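Local coordinates for protein transcriptional regulator (Vibrio vulnificus, PDB 4IVN) that represses transcription of the nan operon for sialic acid catabolism, probably by binding DNA near its genes, and binds the pathway intermediate ManNAc-6P, at residues V25-Y28 against I29-N32; E52-V55 against V56-C59; M62-G66 against Y67-R71. One frame throughout, in Å; residues are numbered along the deposited sequence.

Contact 1: V25-Y28 against I29-N32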
loop_
_atom_site.group_PDB
_atom_site.type_symbol
_atom_site.label_atom_id
_atom_site.label_comp_id
_atom_site.label_asym_id
_atom_site.label_seq_id
_atom_site.Cartn_x
_atom_site.Cartn_y
_atom_site.Cartn_z
ATOM N N VAL A 25 -1.061 -4.403 38.009
ATOM C CA VAL A 25 -0.612 -4.441 36.614
ATOM C C VAL A 25 0.080 -5.770 36.344
ATOM O O VAL A 25 -0.107 -6.349 35.262
ATOM C CB VAL A 25 0.379 -3.294 36.290
ATOM C CG1 VAL A 25 0.791 -3.355 34.818
ATOM C CG2 VAL A 25 -0.227 -1.914 36.594
ATOM N N ALA A 26 0.881 -6.266 37.317
ATOM C CA ALA A 26 1.554 -7.544 37.098
ATOM C C ALA A 26 0.465 -8.609 36.884
ATOM O O ALA A 26 0.529 -9.401 35.937
ATOM C CB ALA A 26 2.521 -7.876 38.253
ATOM N N ASP A 27 -0.594 -8.548 37.680
ATOM C CA ASP A 27 -1.681 -9.576 37.619
ATOM C C ASP A 27 -2.479 -9.562 36.310
ATOM O O ASP A 27 -2.809 -10.645 35.750
ATOM C CB ASP A 27 -2.664 -9.444 38.780
ATOM C CG ASP A 27 -2.180 -10.123 40.040
ATOM O OD1 ASP A 27 -1.379 -11.071 39.941
ATOM O OD2 ASP A 27 -2.607 -9.729 41.149
ATOM N N TYR A 28 -2.825 -8.356 35.869
ATOM C CA TYR A 28 -3.504 -8.180 34.586
ATOM C C TYR A 28 -2.649 -8.754 33.451
ATOM O O TYR A 28 -3.164 -9.447 32.581
ATOM C CB TYR A 28 -3.887 -6.718 34.310
ATOM C CG TYR A 28 -4.597 -6.503 32.993
ATOM C CD1 TYR A 28 -5.993 -6.406 32.927
ATOM C CD2 TYR A 28 -3.870 -6.365 31.778
ATOM C CE1 TYR A 28 -6.652 -6.225 31.688
ATOM C CE2 TYR A 28 -4.528 -6.167 30.560
ATOM C CZ TYR A 28 -5.915 -6.098 30.527
ATOM O OH TYR A 28 -6.543 -5.931 29.311
ATOM N N ILE A 29 -1.344 -8.494 33.454
ATOM C CA ILE A 29 -0.517 -9.001 32.392
ATOM C C ILE A 29 -0.421 -10.530 32.423
ATOM O O ILE A 29 -0.470 -11.179 31.362
ATOM C CB ILE A 29 0.905 -8.387 32.449
ATOM C CG1 ILE A 29 0.819 -6.862 32.262
ATOM C CG2 ILE A 29 1.719 -8.930 31.294
ATOM C CD1 ILE A 29 2.089 -6.066 32.595
ATOM N N LEU A 30 -0.221 -11.097 33.615
ATOM C CA LEU A 30 -0.061 -12.548 33.794
ATOM C C LEU A 30 -1.321 -13.271 33.303
ATOM O O LEU A 30 -1.242 -14.431 32.844
ATOM C CB LEU A 30 0.211 -12.930 35.278
ATOM C CG LEU A 30 1.646 -12.781 35.814
ATOM C CD1 LEU A 30 1.712 -12.859 37.370
ATOM C CD2 LEU A 30 2.561 -13.805 35.156
ATOM N N GLU A 31 -2.472 -12.597 33.427
ATOM C CA GLU A 31 -3.743 -13.173 33.017
ATOM C C GLU A 31 -4.123 -12.906 31.600
ATOM O O GLU A 31 -4.963 -13.617 31.084
ATOM C CB GLU A 31 -4.900 -12.795 33.948
ATOM C CG GLU A 31 -4.706 -13.389 35.331
ATOM C CD GLU A 31 -5.314 -12.570 36.459
ATOM O OE1 GLU A 31 -6.430 -12.034 36.306
ATOM O OE2 GLU A 31 -4.674 -12.500 37.523
ATOM N N ASN A 32 -3.524 -11.900 30.967
ATOM C CA ASN A 32 -4.021 -11.422 29.647
ATOM C C ASN A 32 -2.943 -11.340 28.607
ATOM O O ASN A 32 -3.024 -10.556 27.648
ATOM C CB ASN A 32 -4.689 -10.050 29.803
ATOM C CG ASN A 32 -5.919 -10.124 30.645
ATOM O OD1 ASN A 32 -6.928 -10.622 30.198
ATOM N ND2 ASN A 32 -5.834 -9.658 31.889
#

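Contact 2: E52-V55 against V56-C59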
loop_
_atom_site.group_PDB
_atom_site.type_symbol
_atom_site.label_atom_id
_atom_site.label_comp_id
_atom_site.label_asym_id
_atom_site.label_seq_id
_atom_site.Cartn_x
_atom_site.Cartn_y
_atom_site.Cartn_z
ATOM N N GLU A 52 0.064 5.644 33.299
ATOM C CA GLU A 52 1.125 5.128 32.480
ATOM C C GLU A 52 2.425 5.108 33.262
ATOM O O GLU A 52 3.292 4.287 33.000
ATOM C CB GLU A 52 1.292 5.972 31.231
ATOM C CG GLU A 52 0.030 6.064 30.417
ATOM C CD GLU A 52 0.251 6.777 29.086
ATOM O OE1 GLU A 52 1.419 7.090 28.745
ATOM O OE2 GLU A 52 -0.757 6.992 28.376
ATOM N N ALA A 53 2.570 6.008 34.208
ATOM C CA ALA A 53 3.798 5.965 35.072
ATOM C C ALA A 53 3.947 4.638 35.859
ATOM O O ALA A 53 5.059 4.144 36.112
ATOM C CB ALA A 53 3.807 7.127 36.050
ATOM N N THR A 54 2.807 4.122 36.313
ATOM C CA THR A 54 2.783 2.872 37.082
ATOM C C THR A 54 3.243 1.715 36.162
ATOM O O THR A 54 4.102 0.914 36.536
ATOM C CB THR A 54 1.398 2.582 37.680
ATOM O OG1 THR A 54 0.976 3.669 38.500
ATOM C CG2 THR A 54 1.452 1.308 38.555
ATOM N N VAL A 55 2.713 1.694 34.940
ATOM C CA VAL A 55 3.022 0.628 33.986
ATOM C C VAL A 55 4.517 0.683 33.683
ATOM O O VAL A 55 5.186 -0.351 33.696
ATOM C CB VAL A 55 2.181 0.823 32.691
ATOM C CG1 VAL A 55 2.518 -0.206 31.626
ATOM C CG2 VAL A 55 0.690 0.764 33.007
ATOM N N VAL A 56 5.029 1.907 33.440
ATOM C CA VAL A 56 6.441 2.095 33.145
ATOM C C VAL A 56 7.297 1.602 34.318
ATOM O O VAL A 56 8.290 0.878 34.110
ATOM C CB VAL A 56 6.794 3.582 32.834
ATOM C CG1 VAL A 56 8.277 3.729 32.669
ATOM C CG2 VAL A 56 6.115 4.101 31.554
ATOM N N ARG A 57 6.905 1.971 35.549
ATOM C CA ARG A 57 7.663 1.566 36.708
ATOM C C ARG A 57 7.708 0.055 36.819
ATOM O O ARG A 57 8.773 -0.511 37.078
ATOM C CB ARG A 57 7.154 2.239 38.009
ATOM C CG ARG A 57 8.182 2.253 39.134
ATOM C CD ARG A 57 7.650 2.937 40.401
ATOM N NE ARG A 57 6.313 3.490 40.167
ATOM C CZ ARG A 57 5.284 3.398 41.009
ATOM N NH1 ARG A 57 5.437 2.793 42.189
ATOM N NH2 ARG A 57 4.102 3.923 40.666
ATOM N N LEU A 58 6.589 -0.626 36.591
ATOM C CA LEU A 58 6.619 -2.093 36.546
ATOM C C LEU A 58 7.672 -2.578 35.503
ATOM O O LEU A 58 8.592 -3.366 35.810
ATOM C CB LEU A 58 5.202 -2.641 36.244
ATOM C CG LEU A 58 5.078 -4.150 36.035
ATOM C CD1 LEU A 58 5.429 -4.865 37.315
ATOM C CD2 LEU A 58 3.701 -4.610 35.630
ATOM N N CYS A 59 7.525 -2.107 34.244
ATOM C CA CYS A 59 8.466 -2.414 33.203
ATOM C C CYS A 59 9.907 -2.211 33.659
ATOM O O CYS A 59 10.723 -3.142 33.525
ATOM C CB CYS A 59 8.136 -1.613 31.884
ATOM S SG CYS A 59 6.521 -2.239 31.318
#

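Contact 3: M62-G66 against Y67-R71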
loop_
_atom_site.group_PDB
_atom_site.type_symbol
_atom_site.label_atom_id
_atom_site.label_comp_id
_atom_site.label_asym_id
_atom_site.label_seq_id
_atom_site.Cartn_x
_atom_site.Cartn_y
_atom_site.Cartn_z
ATOM N N MET A 62 11.360 -4.446 36.264
ATOM C CA MET A 62 11.582 -5.809 35.798
ATOM C C MET A 62 12.800 -5.845 34.943
ATOM O O MET A 62 13.100 -6.889 34.385
ATOM C CB MET A 62 10.415 -6.332 35.014
ATOM C CG MET A 62 9.104 -6.155 35.747
ATOM S SD MET A 62 8.432 -7.755 35.427
ATOM C CE MET A 62 9.425 -8.656 36.636
ATOM N N GLY A 63 13.510 -4.712 34.864
ATOM C CA GLY A 63 14.777 -4.666 34.157
ATOM C C GLY A 63 14.642 -4.318 32.675
ATOM O O GLY A 63 15.565 -4.534 31.917
ATOM N N TYR A 64 13.497 -3.797 32.253
ATOM C CA TYR A 64 13.335 -3.381 30.845
ATOM C C TYR A 64 13.484 -1.891 30.766
ATOM O O TYR A 64 13.435 -1.244 31.802
ATOM C CB TYR A 64 11.967 -3.793 30.295
ATOM C CG TYR A 64 11.886 -5.269 30.218
ATOM C CD1 TYR A 64 12.425 -5.967 29.139
ATOM C CD2 TYR A 64 11.349 -5.985 31.278
ATOM C CE1 TYR A 64 12.402 -7.350 29.094
ATOM C CE2 TYR A 64 11.324 -7.376 31.252
ATOM C CZ TYR A 64 11.860 -8.040 30.168
ATOM O OH TYR A 64 11.763 -9.403 30.186
ATOM N N LYS A 65 13.656 -1.356 29.559
ATOM C CA LYS A 65 13.818 0.086 29.390
ATOM C C LYS A 65 12.508 0.823 29.547
ATOM O O LYS A 65 12.511 2.039 29.851
ATOM C CB LYS A 65 14.455 0.447 28.058
ATOM C CG LYS A 65 15.955 0.235 28.081
ATOM C CD LYS A 65 16.409 -0.589 26.904
ATOM C CE LYS A 65 17.739 -1.237 27.260
ATOM N NZ LYS A 65 17.725 -2.689 26.922
ATOM N N GLY A 66 11.389 0.109 29.359
ATOM C CA GLY A 66 10.093 0.782 29.243
ATOM C C GLY A 66 9.039 -0.182 28.709
ATOM O O GLY A 66 9.306 -1.379 28.579
ATOM N N TYR A 67 7.843 0.331 28.395
ATOM C CA TYR A 67 6.733 -0.537 28.002
ATOM C C TYR A 67 7.035 -1.251 26.684
ATOM O O TYR A 67 6.813 -2.473 26.541
ATOM C CB TYR A 67 5.443 0.272 27.882
ATOM C CG TYR A 67 4.339 -0.570 27.390
ATOM C CD1 TYR A 67 3.830 -1.591 28.211
ATOM C CD2 TYR A 67 3.869 -0.470 26.053
ATOM C CE1 TYR A 67 2.828 -2.447 27.761
ATOM C CE2 TYR A 67 2.840 -1.318 25.602
ATOM C CZ TYR A 67 2.305 -2.285 26.482
ATOM O OH TYR A 67 1.348 -3.219 26.103
ATOM N N SER A 68 7.482 -0.488 25.680
ATOM C CA SER A 68 7.693 -1.136 24.353
ATOM C C SER A 68 8.737 -2.278 24.435
ATOM O O SER A 68 8.600 -3.260 23.766
ATOM C CB SER A 68 8.110 -0.099 23.325
ATOM O OG SER A 68 6.958 0.709 22.970
ATOM N N ASP A 69 9.853 -2.055 25.145
ATOM C CA ASP A 69 10.906 -3.095 25.389
ATOM C C ASP A 69 10.330 -4.359 26.079
ATOM O O ASP A 69 10.502 -5.509 25.656
ATOM C CB ASP A 69 11.945 -2.490 26.325
ATOM C CG ASP A 69 13.150 -3.365 26.488
ATOM O OD1 ASP A 69 13.517 -4.145 25.551
ATOM O OD2 ASP A 69 13.758 -3.302 27.577
ATOM N N PHE A 70 9.664 -4.120 27.192
ATOM C CA PHE A 70 8.835 -5.160 27.874
ATOM C C PHE A 70 7.879 -5.890 26.932
ATOM O O PHE A 70 7.838 -7.140 26.911
ATOM C CB PHE A 70 8.064 -4.502 29.016
ATOM C CG PHE A 70 7.137 -5.445 29.729
ATOM C CD1 PHE A 70 5.892 -5.709 29.215
ATOM C CD2 PHE A 70 7.530 -6.036 30.949
ATOM C CE1 PHE A 70 5.032 -6.609 29.870
ATOM C CE2 PHE A 70 6.692 -6.921 31.617
ATOM C CZ PHE A 70 5.423 -7.185 31.074
ATOM N N ARG A 71 7.081 -5.123 26.139
ATOM C CA ARG A 71 6.058 -5.757 25.314
ATOM C C ARG A 71 6.749 -6.648 24.234
ATOM O O ARG A 71 6.295 -7.720 23.920
ATOM C CB ARG A 71 5.194 -4.703 24.654
ATOM C CG ARG A 71 3.869 -5.281 24.113
ATOM C CD ARG A 71 3.115 -4.133 23.433
ATOM N NE ARG A 71 3.700 -3.920 22.098
ATOM C CZ ARG A 71 3.034 -3.519 20.999
ATOM N NH1 ARG A 71 1.740 -3.217 21.046
ATOM N NH2 ARG A 71 3.698 -3.361 19.827
#

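Contact 1: V25-Y28 against I29-N32
One face of the Y28 ring carries the side-chain amide of N32. ND2 sits over the centre of the ring, 3.3 Å above its plane. Ring and amide planes are 34° apart, and CB of N32 adds a CH-pi contact, 4.3 Å from the ring centroid. Y28 CG lies anti to its backbone N (chi1 -180°), which places the ring under the N32 amide, one helical turn on.

The same ND2 donates to the backbone O of Y28 at 2.8 Å, in the carbonyl plane and on a lone pair. The Y28 carbonyl thus takes a side-chain donor, and E31 N adds only a weak bond. The Y28 hydroxyl bonds to NE2 of Q39, so the ring is held at its far end too. Side chains of helix 41-48, L44 among them, also pack on Y28.

The inward side of the turn is apolar. V25 CG1 meets I29 CD1 at 3.7 Å, the two side chains side by side. Backbone bonds I29 N to V25 O and L30 N to A26 O are regular. E31 N reaches D27 O at 3.1 Å and a poorer angle of 139°.

On the outer side, D27 OD1 and E31 OE2 stand 4.3 Å apart. Two like charges so close probably raise the proton affinity of one carboxylate. The N32 amide, by contrast, is used twice, as a donor and as a ring cover.

Contact 2: E52-V55 against V56-C59
V56 meets E52 one helical turn back, through backbone and side chain. V56 N donates to E52 O at 3.0 Å. The CG2 branch of V56 lies against the same oxygen, E52 O, at 3.2 Å. CG2 stands beside the backbone N while CG1 is anti to it (chi1 175°), and this brings CG2 back along the helix.

Three more amides find their acceptors four residues earlier. R57 N donates to A53 O at 2.9 Å. L58 N to T54 O, also 2.9 Å, is nearly linear at hydrogen. C59 N to V55 O is straighter still, with an N-H...O angle of 177°. The carbonyls of all four residues 52-55 thus each accept an amide N-H four residues on. C59 SG lies 3.3 Å from V55 O.

The T54 hydroxyl finds its main partner outside the turn. OG1 is hydrogen-bonded to OG of S51, and K21 NZ makes a weak second bond. The R57 side chain bends at chi3 (-4°) and turns its guanidinium back toward T54. R57 NH2 stops 3.8 Å from T54 OG1, too far for a hydrogen bond between these side chains. R57 also packs on L22.

The apolar side chains face other helices. V55 touches L44 and Y67, while L58 lies against V25 and I29 of helix 20-36. C59 packs on F70. Helix 52-61 follows helix 41-48 within the helix-turn-helix domain of the RpiR family. Its place as the second helix of that pair is consistent with the recognition helix of a helix-turn-helix motif.

Contact 3: M62-G66 against Y67-R71
G66 occupies the N-cap position of helix 67-78, and its O accepts F70 N at 3.1 Å, the first turn's backbone bond. Y67 opens the helix directly after G66. Its side chain leaves the backbone away from the loop, and the ring packs on I41 and L44 of helix 41-48. The Y67 hydroxyl bonds to the carbonyl of Q39.

D69 turns back to the loop. Its OD2 accepts K65 N at 2.8 Å through the anti lone pair, nearly straight. With chi1 at -172° the carboxylate swings out past the carbonyl side, back to the loop. It also meets the edge of the Y64 ring, the two planes 70° apart, with D69 OD2 3.4 Å from Y64 CD1. K65 NZ stays 4.1 Å from D69 OD2, beyond a salt bridge, but its charge may still steady the carboxylate.

F70 CA lies over one face of Y64, offset toward the rim. The F70 ring turns its edge to that face, an offset edge-to-face pair with planes at 82°. M62 SD approaches the F70 ring edge, 4.3 Å from CE2.

R71 closes the segment with a backbone bond to Y67 O.

G63, of positive phi, is the C-prime residue of a Schellman motif ending helix 52-61. The loop and new helix lie against helix 7-13 through L7 and L11. S68 and D69 pack on M276 and I273 of the second subunit.

In the fold
From the N terminus, contact 1 comes first, on helix 20-36. Contact 2 follows on helix 52-61, and contact 3 spans the loop into helix 67-78. The three run in series and none nests in or crosses another. Contacts 1 and 2 each join neighbouring turns of one helix. Contact 3 folds the 62-66 loop back on the first turn of helix 67-78. They meet in space as well. L58 bridges contacts 1 and 2. I29 CD1 meets F70 CZ at 3.8 Å, joining contacts 1 and 3. A probable hydrogen bond from Y64 N to C59 O joins contacts 2 and 3. Together they tie three helices of the helix-turn-helix domain into one bundle.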